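Local coordinates for exotoxin type A (Streptococcus pyogenes phage T12, PDB 1FNU), which acts as a superantigen toxin, probably by bridging MHC class II molecules and T-cell receptors as its staphylococcal and streptococcal relatives do, at residues C87-C90 and E91-R95; K16-Q19 and N20-F23; I133-K137 and K138-A142. All coordinates share one frame; numbering follows the deposited sequence.

Contact 1. Residues C87-C90 and E91-R95; sequences CYLC and ENAER. With CD (cadmium ion), chain M; CD (cadmium ion), chain H; CD (cadmium ion), chain E.
Residues Cys90 to Ala93 form a type I β-turn, closed only weakly by N of Ala93 donating to O of Cys90 over 3.4 Å. Within this local reversal the CB of Ala93 packs against both CD2 of Leu89 and CB of Cys90. With SG anti to the backbone N (chi1 -174°), Cys90 bridges two cadmium ions, the one of chain M at 2.6 Å and the one of chain E at 2.5 Å from SG, which subtend about 105° at the sulfur. A long, weak bond from N of Asn92 also points at SG (3.7 Å). ND2 of Asn92 donates to a water bound to the chain E cadmium, a second-shell link. Glu91 grips the chain H cadmium with both oxygens, OE1 and OE2, each 2.4 Å from the metal; OE1 is also hydrogen-bonded to the backbone N of Glu91 of the third subunit. Cys90 of that subunit shares the ion held by Glu91, and its Glu91 shares one held by Cys90. The turn belongs to the loop joining strands 75-80 and 96-105 of the OB-fold sheet; the Cys87–Cys98 disulfide ties it to the latter strand, and Leu89 rests on Lys57 and Lys59 of strand 57-61.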
ATOM      1  N   CYS A  87       4.446  -0.621   7.085  1.00 17.25           N
ATOM      2  CA  CYS A  87       4.564   0.418   8.097  1.00 17.53           C
ATOM      3  C   CYS A  87       4.040   1.680   7.415  1.00 18.06           C
ATOM      4  O   CYS A  87       4.540   2.091   6.392  1.00 17.99           O
ATOM      5  CB  CYS A  87       6.052   0.652   8.461  1.00 17.54           C
ATOM      6  SG  CYS A  87       6.423   2.177   9.450  1.00 16.97           S
ATOM      7  N   TYR A  88       3.029   2.315   7.968  1.00 18.77           N
ATOM      8  CA  TYR A  88       2.593   3.549   7.338  1.00 19.39           C
ATOM      9  C   TYR A  88       2.580   4.619   8.430  1.00 19.17           C
ATOM     10  O   TYR A  88       2.081   4.404   9.546  1.00 19.23           O
ATOM     11  CB  TYR A  88       1.216   3.357   6.709  1.00 20.70           C
ATOM     12  CG  TYR A  88       1.192   2.170   5.771  1.00 22.11           C
ATOM     13  CD1 TYR A  88       1.976   2.153   4.559  1.00 22.83           C
ATOM     14  CD2 TYR A  88       0.336   1.054   6.041  1.00 22.72           C
ATOM     15  CE1 TYR A  88       1.898   1.031   3.620  1.00 23.17           C
ATOM     16  CE2 TYR A  88       0.252  -0.047   5.134  1.00 23.14           C
ATOM     17  CZ  TYR A  88       1.033  -0.059   3.921  1.00 23.29           C
ATOM     18  OH  TYR A  88       0.929  -1.184   3.028  1.00 23.81           O
ATOM     19  N   LEU A  89       3.080   5.792   8.076  1.00 18.62           N
ATOM     20  CA  LEU A  89       3.209   6.840   9.024  1.00 18.12           C
ATOM     21  C   LEU A  89       2.745   8.185   8.470  1.00 17.82           C
ATOM     22  O   LEU A  89       2.083   8.966   9.176  1.00 17.59           O
ATOM     23  CB  LEU A  89       4.687   6.805   9.362  1.00 18.15           C
ATOM     24  CG  LEU A  89       5.457   7.703  10.227  1.00 18.35           C
ATOM     25  CD1 LEU A  89       6.723   7.006  10.702  1.00 18.42           C
ATOM     26  CD2 LEU A  89       5.649   9.003   9.450  1.00 18.45           C
ATOM     27  N   CYS A  90       3.084   8.442   7.210  1.00 17.50           N
ATOM     28  CA  CYS A  90       2.772   9.717   6.544  1.00 17.48           C
ATOM     29  C   CYS A  90       2.852   9.535   4.996  1.00 17.56           C
ATOM     30  O   CYS A  90       3.644   8.733   4.504  1.00 17.44           O
ATOM     31  CB  CYS A  90       3.783  10.836   6.977  1.00 17.08           C
ATOM     32  SG  CYS A  90       3.369  12.538   6.333  1.00 16.66           S
ATOM     33  N   GLU A  91       2.040  10.276   4.246  1.00 17.84           N
ATOM     34  CA  GLU A  91       2.038  10.194   2.730  1.00 17.96           C
ATOM     35  C   GLU A  91       3.358  10.659   2.119  1.00 18.22           C
ATOM     36  O   GLU A  91       3.735  10.255   0.998  1.00 18.12           O
ATOM     37  CB  GLU A  91       0.904  11.104   2.224  1.00 17.93           C
ATOM     38  CG  GLU A  91       0.903  12.492   2.954  1.00 17.82           C
ATOM     39  CD  GLU A  91      -0.424  13.241   2.726  1.00 17.86           C
ATOM     40  OE1 GLU A  91      -1.500  12.591   2.800  1.00 17.45           O
ATOM     41  OE2 GLU A  91      -0.364  14.464   2.513  1.00 17.79           O
ATOM     42  N   ASN A  92       4.049  11.528   2.864  1.00 18.41           N
ATOM     43  CA  ASN A  92       5.350  12.118   2.436  1.00 18.72           C
ATOM     44  C   ASN A  92       6.615  11.456   3.025  1.00 18.69           C
ATOM     45  O   ASN A  92       7.726  11.845   2.691  1.00 18.95           O
ATOM     46  CB  ASN A  92       5.456  13.634   2.834  1.00 18.88           C
ATOM     47  CG  ASN A  92       4.335  14.496   2.314  1.00 19.06           C
ATOM     48  OD1 ASN A  92       3.894  14.382   1.214  1.00 19.21           O
ATOM     49  ND2 ASN A  92       3.900  15.423   3.145  1.00 19.57           N
ATOM     50  N   ALA A  93       6.475  10.503   3.939  1.00 18.85           N
ATOM     51  CA  ALA A  93       7.660   9.884   4.570  1.00 18.69           C
ATOM     52  C   ALA A  93       8.115   8.673   3.732  1.00 18.63           C
ATOM     53  O   ALA A  93       7.330   7.739   3.547  1.00 18.93           O
ATOM     54  CB  ALA A  93       7.314   9.489   5.964  1.00 18.65           C
ATOM     55  N   GLU A  94       9.311   8.702   3.158  1.00 18.30           N
ATOM     56  CA  GLU A  94       9.812   7.560   2.330  1.00 18.06           C
ATOM     57  C   GLU A  94      10.775   6.722   3.125  1.00 17.65           C
ATOM     58  O   GLU A  94      11.266   5.685   2.678  1.00 17.59           O
ATOM     59  CB  GLU A  94      10.542   8.061   1.072  1.00 18.06           C
ATOM     60  CG  GLU A  94       9.595   8.920   0.172  1.00 18.30           C
ATOM     61  CD  GLU A  94       9.894   8.782  -1.259  1.00 18.26           C
ATOM     62  OE1 GLU A  94       9.570   7.694  -1.803  1.00 18.46           O
ATOM     63  OE2 GLU A  94      10.435   9.741  -1.855  1.00 18.23           O
ATOM     64  N   ARG A  95      11.044   7.199   4.310  1.00 17.26           N
ATOM     65  CA  ARG A  95      11.999   6.484   5.180  1.00 17.02           C
ATOM     66  C   ARG A  95      11.461   6.250   6.540  1.00 16.75           C
ATOM     67  O   ARG A  95      12.053   6.700   7.512  1.00 16.87           O
ATOM     68  CB  ARG A  95      13.321   7.268   5.243  1.00 16.79           C
ATOM     69  CG  ARG A  95      13.868   7.481   3.833  1.00 16.67           C
ATOM     70  CD  ARG A  95      15.328   8.067   3.798  1.00 16.53           C
ATOM     71  NE  ARG A  95      16.402   7.117   4.250  1.00 16.51           N
ATOM     72  CZ  ARG A  95      16.959   7.071   5.453  1.00 16.46           C
ATOM     73  NH1 ARG A  95      16.588   7.915   6.417  1.00 16.43           N
ATOM     74  NH2 ARG A  95      17.918   6.178   5.703  1.00 16.75           N
TER
HETATM   75 CD    CD M 224       1.120  13.267   7.307  1.00 17.93          CD
HETATM   76 CD    CD H 824      -2.716  14.682   2.493  1.00 21.23          CD
HETATM   77 CD    CD E 222       5.111  13.874   7.613  1.00 20.80          CD
HETATM   78  O   HOH W   1       4.204   6.747   3.128  1.00 19.24           O
HETATM   79  O   HOH W   2       5.008  15.924   6.100  1.00 11.95           O
HETATM   80  O   HOH W   3       4.527  13.639  10.160  1.00 10.84           O
HETATM   81  O   HOH W   4       7.276  12.791   7.339  1.00 12.24           O
HETATM   82  O   HOH W   5       0.893  14.394   9.571  1.00  5.16           O
HETATM   83  O   HOH W   6       1.373  15.441   5.926  1.00  8.00           O

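Contact 2. Residues K16-Q19 and N20-F23; sequences KNLQ and NIYF
Gln19 and Asn20 lie side by side at the first turn of helix 19-26, a helix start in which backbone bonds form the turn while the Gln19 amide ties back to Asn17 in the loop. Gln19 places CG between its backbone N and carbonyl carbon (chi1 72°) and then bends sharply at chi2 (-95°), which folds the amide back over the preceding loop. There NE2 donates to OD1 of Asn17 at 3.0 Å, reaching that oxygen from above its carbonyl plane. The backbone O of Gln19 receives N of Phe23 at 2.9 Å and lies in the plane of the Tyr22 ring, at its edge. N of Asn20 donates to O of Asn17, and CB lies against the same oxygen. O of Leu18 accepts twice, from N of Ile21 and N of Tyr22, and CD1 of Leu18 packs on CG1 of Ile21 at 3.8 Å. Phe23 makes a cation-pi contact with Arg95 of the second subunit, while Ile21 packs on Tyr160, Phe192 and Tyr197. The amide planes of Gln19 and Asn20 are inclined at 62°, and a single water joins them, accepting from NE2 of Gln19 at 3.0 Å and donating to OD1 of Asn20 at 2.8 Å.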
ATOM      1  N   LYS A  16       5.980 -20.418   7.241  1.00 21.89           N
ATOM      2  CA  LYS A  16       6.525 -20.079   5.938  1.00 21.39           C
ATOM      3  C   LYS A  16       7.277 -18.730   6.129  1.00 20.96           C
ATOM      4  O   LYS A  16       6.763 -17.754   6.683  1.00 20.78           O
ATOM      5  CB  LYS A  16       5.365 -19.997   4.892  1.00 21.81           C
ATOM      6  CG  LYS A  16       5.603 -19.115   3.688  1.00 22.30           C
ATOM      7  CD  LYS A  16       4.934 -19.635   2.349  1.00 23.07           C
ATOM      8  CE  LYS A  16       3.400 -19.909   2.314  1.00 23.35           C
ATOM      9  NZ  LYS A  16       2.506 -18.595   2.107  1.00 23.82           N
ATOM     10  N   ASN A  17       8.537 -18.701   5.732  1.00 20.48           N
ATOM     11  CA  ASN A  17       9.324 -17.485   5.853  1.00 20.12           C
ATOM     12  C   ASN A  17       9.716 -17.097   7.281  1.00 19.78           C
ATOM     13  O   ASN A  17       9.565 -15.916   7.687  1.00 19.78           O
ATOM     14  CB  ASN A  17       8.612 -16.268   5.177  1.00 20.13           C
ATOM     15  CG  ASN A  17       8.539 -16.385   3.606  1.00 20.14           C
ATOM     16  OD1 ASN A  17       9.479 -16.866   2.926  1.00 20.10           O
ATOM     17  ND2 ASN A  17       7.437 -15.923   3.049  1.00 20.07           N
ATOM     18  N   LEU A  18      10.176 -18.078   8.052  1.00 19.28           N
ATOM     19  CA  LEU A  18      10.558 -17.809   9.411  1.00 18.90           C
ATOM     20  C   LEU A  18      11.720 -16.846   9.449  1.00 18.50           C
ATOM     21  O   LEU A  18      11.919 -16.202  10.472  1.00 18.55           O
ATOM     22  CB  LEU A  18      10.918 -19.118  10.151  1.00 18.84           C
ATOM     23  CG  LEU A  18      11.187 -19.058  11.651  1.00 18.91           C
ATOM     24  CD1 LEU A  18      10.016 -18.440  12.421  1.00 18.56           C
ATOM     25  CD2 LEU A  18      11.364 -20.529  12.170  1.00 18.87           C
ATOM     26  N   GLN A  19      12.503 -16.755   8.377  1.00 17.92           N
ATOM     27  CA  GLN A  19      13.602 -15.838   8.331  1.00 17.69           C
ATOM     28  C   GLN A  19      13.148 -14.389   8.726  1.00 17.56           C
ATOM     29  O   GLN A  19      13.962 -13.638   9.254  1.00 17.32           O
ATOM     30  CB  GLN A  19      14.264 -15.807   6.923  1.00 17.95           C
ATOM     31  CG  GLN A  19      13.371 -15.092   5.877  1.00 17.93           C
ATOM     32  CD  GLN A  19      12.526 -16.088   5.122  1.00 18.12           C
ATOM     33  OE1 GLN A  19      12.383 -17.246   5.539  1.00 17.81           O
ATOM     34  NE2 GLN A  19      11.962 -15.655   3.996  1.00 18.30           N
ATOM     35  N   ASN A  20      11.878 -14.041   8.447  1.00 17.47           N
ATOM     36  CA  ASN A  20      11.318 -12.701   8.762  1.00 17.59           C
ATOM     37  C   ASN A  20      11.168 -12.444  10.279  1.00 17.56           C
ATOM     38  O   ASN A  20      11.062 -11.292  10.664  1.00 17.71           O
ATOM     39  CB  ASN A  20       9.975 -12.426   8.012  1.00 17.25           C
ATOM     40  CG  ASN A  20      10.195 -12.344   6.487  1.00 17.39           C
ATOM     41  OD1 ASN A  20      11.300 -12.081   6.062  1.00 17.50           O
ATOM     42  ND2 ASN A  20       9.162 -12.576   5.693  1.00 16.99           N
ATOM     43  N   ILE A  21      11.181 -13.508  11.107  1.00 17.55           N
ATOM     44  CA  ILE A  21      11.213 -13.351  12.587  1.00 17.61           C
ATOM     45  C   ILE A  21      12.735 -13.211  12.863  1.00 17.55           C
ATOM     46  O   ILE A  21      13.159 -12.332  13.599  1.00 17.41           O
ATOM     47  CB  ILE A  21      10.654 -14.574  13.296  1.00 17.73           C
ATOM     48  CG1 ILE A  21       9.187 -14.760  12.933  1.00 17.66           C
ATOM     49  CG2 ILE A  21      10.823 -14.451  14.861  1.00 17.37           C
ATOM     50  CD1 ILE A  21       8.248 -13.590  13.373  1.00 17.65           C
ATOM     51  N   TYR A  22      13.549 -14.054  12.239  1.00 17.60           N
ATOM     52  CA  TYR A  22      15.013 -13.976  12.369  1.00 17.63           C
ATOM     53  C   TYR A  22      15.585 -12.532  12.166  1.00 17.76           C
ATOM     54  O   TYR A  22      16.423 -12.065  12.951  1.00 17.55           O
ATOM     55  CB  TYR A  22      15.745 -14.922  11.350  1.00 17.50           C
ATOM     56  CG  TYR A  22      17.282 -14.666  11.231  1.00 17.70           C
ATOM     57  CD1 TYR A  22      18.191 -15.043  12.263  1.00 17.56           C
ATOM     58  CD2 TYR A  22      17.819 -13.986  10.123  1.00 17.64           C
ATOM     59  CE1 TYR A  22      19.529 -14.761  12.189  1.00 17.75           C
ATOM     60  CE2 TYR A  22      19.217 -13.682  10.042  1.00 17.66           C
ATOM     61  CZ  TYR A  22      20.058 -14.073  11.077  1.00 17.80           C
ATOM     62  OH  TYR A  22      21.441 -13.826  11.010  1.00 18.06           O
ATOM     63  N   PHE A  23      15.203 -11.837  11.083  1.00 17.87           N
ATOM     64  CA  PHE A  23      15.805 -10.519  10.873  1.00 18.00           C
ATOM     65  C   PHE A  23      15.358  -9.447  11.908  1.00 18.17           C
ATOM     66  O   PHE A  23      16.092  -8.493  12.109  1.00 18.36           O
ATOM     67  CB  PHE A  23      15.542 -10.057   9.408  1.00 17.87           C
ATOM     68  CG  PHE A  23      16.354 -10.804   8.375  1.00 17.73           C
ATOM     69  CD1 PHE A  23      17.712 -10.497   8.210  1.00 17.65           C
ATOM     70  CD2 PHE A  23      15.737 -11.773   7.526  1.00 17.62           C
ATOM     71  CE1 PHE A  23      18.482 -11.121   7.203  1.00 17.48           C
ATOM     72  CE2 PHE A  23      16.456 -12.420   6.531  1.00 17.40           C
ATOM     73  CZ  PHE A  23      17.858 -12.098   6.350  1.00 17.55           C
TER
HETATM   74  O   HOH W   7      12.083 -12.726   3.474  1.00 16.16           O

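Contact 3. Residues I133-K137 and K138-A142; sequences IETNK and KMVTA
Thr135 and Val140 meet where the chain of the β-grasp domain leaves strand 126-135, turns a corner at Asn136 and passes through short strand 139-141 into helix 142-157; an ST turn at Thr135 spans the corner. No hydrogen bond joins 133-137 to 138-142, so the van der Waals contacts come first. One methyl carries them: CG1 of Val140, anti to its own carbonyl carbon (chi1 -60°), lies close to OG1 of Thr135, O of Lys137 and CB of Lys137, with CG2 of Thr135 at 3.6 Å from CG1 on another flank. The first three approaches are unusually short, and their exact values are doubtful. Beyond this pair, Val140 packs on Leu145 of the helix and Leu207 of strand 206-208, with which its backbone is hydrogen-bonded.

The polar interactions lie at the corner and around it. OG1 of Thr135 accepts from N of Lys137 at 3.1 Å in an almost straight bond, and is also hydrogen-bonded to OE2 of Glu144. Thr141 stands at the N-cap of helix 142-157, its OG1 bonded to N of Glu144, so the same residue, Glu144, meets Thr141 through its backbone and Thr135 through its carboxylate. Lys138 stretches the other way, its extended chain carrying NZ to O of Gly108. Lys137 completes the pattern: CD passes O of Met139 at 3.8 Å, after which a bend at chi4 (72°) brings NZ to OE1 of Glu144, with which it forms a salt bridge.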
ATOM      1  N   ILE A 133      20.643 -10.646  31.094  1.00 34.27           N
ATOM      2  CA  ILE A 133      20.347  -9.558  30.157  1.00 34.15           C
ATOM      3  C   ILE A 133      20.469  -8.379  31.153  1.00 34.08           C
ATOM      4  O   ILE A 133      20.627  -8.593  32.368  1.00 34.00           O
ATOM      5  CB  ILE A 133      18.938  -9.630  29.488  1.00 34.00           C
ATOM      6  CG1 ILE A 133      17.832  -9.632  30.526  1.00 34.06           C
ATOM      7  CG2 ILE A 133      18.824 -10.889  28.678  1.00 34.04           C
ATOM      8  CD1 ILE A 133      16.465  -9.379  29.931  1.00 34.07           C
ATOM      9  N   GLU A 134      20.421  -7.158  30.637  1.00 34.04           N
ATOM     10  CA  GLU A 134      20.596  -5.946  31.443  1.00 33.95           C
ATOM     11  C   GLU A 134      19.762  -4.839  30.892  1.00 33.66           C
ATOM     12  O   GLU A 134      19.635  -4.748  29.688  1.00 33.59           O
ATOM     13  CB  GLU A 134      21.985  -5.365  31.294  1.00 34.22           C
ATOM     14  CG  GLU A 134      23.141  -6.033  31.851  1.00 34.60           C
ATOM     15  CD  GLU A 134      24.335  -5.092  31.661  1.00 34.91           C
ATOM     16  OE1 GLU A 134      24.768  -4.884  30.505  1.00 35.01           O
ATOM     17  OE2 GLU A 134      24.802  -4.499  32.667  1.00 35.19           O
ATOM     18  N   THR A 135      19.289  -3.969  31.776  1.00 33.39           N
ATOM     19  CA  THR A 135      18.537  -2.779  31.393  1.00 33.19           C
ATOM     20  C   THR A 135      18.960  -1.604  32.282  1.00 33.20           C
ATOM     21  O   THR A 135      19.372  -1.807  33.427  1.00 33.26           O
ATOM     22  CB  THR A 135      17.018  -2.962  31.533  1.00 33.12           C
ATOM     23  OG1 THR A 135      16.385  -1.737  31.211  1.00 32.94           O
ATOM     24  CG2 THR A 135      16.593  -3.350  32.965  1.00 32.96           C
ATOM     25  N   ASN A 136      18.856  -0.391  31.742  1.00 33.11           N
ATOM     26  CA  ASN A 136      19.186   0.849  32.440  1.00 32.98           C
ATOM     27  C   ASN A 136      17.916   1.476  33.018  1.00 32.60           C
ATOM     28  O   ASN A 136      17.993   2.502  33.682  1.00 32.68           O
ATOM     29  CB  ASN A 136      19.825   1.875  31.488  1.00 33.33           C
ATOM     30  CG  ASN A 136      21.098   1.355  30.781  1.00 33.67           C
ATOM     31  OD1 ASN A 136      21.963   0.739  31.392  1.00 33.95           O
ATOM     32  ND2 ASN A 136      21.217   1.641  29.491  1.00 33.94           N
ATOM     33  N   LYS A 137      16.768   0.856  32.793  1.00 31.98           N
ATOM     34  CA  LYS A 137      15.488   1.366  33.286  1.00 31.49           C
ATOM     35  C   LYS A 137      14.871   0.696  34.511  1.00 31.23           C
ATOM     36  O   LYS A 137      14.875  -0.538  34.663  1.00 31.23           O
ATOM     37  CB  LYS A 137      14.425   1.312  32.167  1.00 31.33           C
ATOM     38  CG  LYS A 137      14.763   2.103  30.894  1.00 31.14           C
ATOM     39  CD  LYS A 137      13.609   1.973  29.831  1.00 30.81           C
ATOM     40  CE  LYS A 137      13.995   2.598  28.505  1.00 30.49           C
ATOM     41  NZ  LYS A 137      15.028   1.767  27.797  1.00 30.28           N
ATOM     42  N   LYS A 138      14.293   1.527  35.377  1.00 30.86           N
ATOM     43  CA  LYS A 138      13.614   1.058  36.580  1.00 30.45           C
ATOM     44  C   LYS A 138      12.357   0.299  36.146  1.00 30.00           C
ATOM     45  O   LYS A 138      12.081  -0.809  36.623  1.00 29.80           O
ATOM     46  CB  LYS A 138      13.240   2.252  37.463  1.00 30.66           C
ATOM     47  CG  LYS A 138      14.505   3.042  38.002  1.00 30.94           C
ATOM     48  CD  LYS A 138      14.110   4.379  38.708  1.00 31.22           C
ATOM     49  CE  LYS A 138      15.267   5.224  39.272  1.00 31.49           C
ATOM     50  NZ  LYS A 138      14.557   6.330  40.048  1.00 31.81           N
ATOM     51  N   MET A 139      11.576   0.944  35.278  1.00 29.44           N
ATOM     52  CA  MET A 139      10.388   0.335  34.713  1.00 28.81           C
ATOM     53  C   MET A 139      10.728   0.147  33.208  1.00 28.24           C
ATOM     54  O   MET A 139      10.901   1.122  32.422  1.00 28.22           O
ATOM     55  CB  MET A 139       9.128   1.210  34.899  1.00 29.26           C
ATOM     56  CG  MET A 139       8.608   1.417  36.325  1.00 29.69           C
ATOM     57  SD  MET A 139       8.089   0.014  37.411  1.00 30.66           S
ATOM     58  CE  MET A 139       6.686  -0.865  36.672  1.00 30.09           C
ATOM     59  N   VAL A 140      10.837  -1.114  32.819  1.00 27.31           N
ATOM     60  CA  VAL A 140      11.227  -1.435  31.445  1.00 26.38           C
ATOM     61  C   VAL A 140      10.116  -2.140  30.719  1.00 25.69           C
ATOM     62  O   VAL A 140       9.358  -2.884  31.358  1.00 25.56           O
ATOM     63  CB  VAL A 140      12.384  -2.382  31.491  1.00 26.38           C
ATOM     64  CG1 VAL A 140      13.486  -1.722  32.189  1.00 26.47           C
ATOM     65  CG2 VAL A 140      12.036  -3.568  32.294  1.00 26.27           C
ATOM     66  N   THR A 141       9.975  -1.930  29.414  1.00 24.78           N
ATOM     67  CA  THR A 141       8.914  -2.690  28.759  1.00 24.06           C
ATOM     68  C   THR A 141       9.335  -4.143  28.640  1.00 23.53           C
ATOM     69  O   THR A 141      10.494  -4.434  28.601  1.00 23.33           O
ATOM     70  CB  THR A 141       8.539  -2.194  27.313  1.00 23.97           C
ATOM     71  OG1 THR A 141       9.599  -2.493  26.414  1.00 23.85           O
ATOM     72  CG2 THR A 141       8.256  -0.676  27.309  1.00 23.83           C
ATOM     73  N   ALA A 142       8.356  -5.052  28.658  1.00 23.25           N
ATOM     74  CA  ALA A 142       8.622  -6.489  28.457  1.00 22.83           C
ATOM     75  C   ALA A 142       9.335  -6.580  27.041  1.00 22.52           C
ATOM     76  O   ALA A 142      10.299  -7.357  26.813  1.00 22.47           O
ATOM     77  CB  ALA A 142       7.279  -7.233  28.430  1.00 22.85           C
TER

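All three contacts are local: a β-turn, a helix start and a corner between strands, met in the order contact 2, contact 1, contact 3 along the chain, and none touches another within a subunit. Contacts 1 and 2 have centres 24 Å apart and nearest atoms about 13 Å apart, yet the assembly brings them together: Asn92 of one chain packs on Asn17 of the second subunit, and Arg95 on Asn20 there. Contact 1 alone coordinates the cadmium ions, and its bridging metals join it to the third subunit. Contact 3, with its centre 30 Å from that of contact 1 and 26 Å from that of contact 2, belongs to the β-grasp domain and meets no other protein chain.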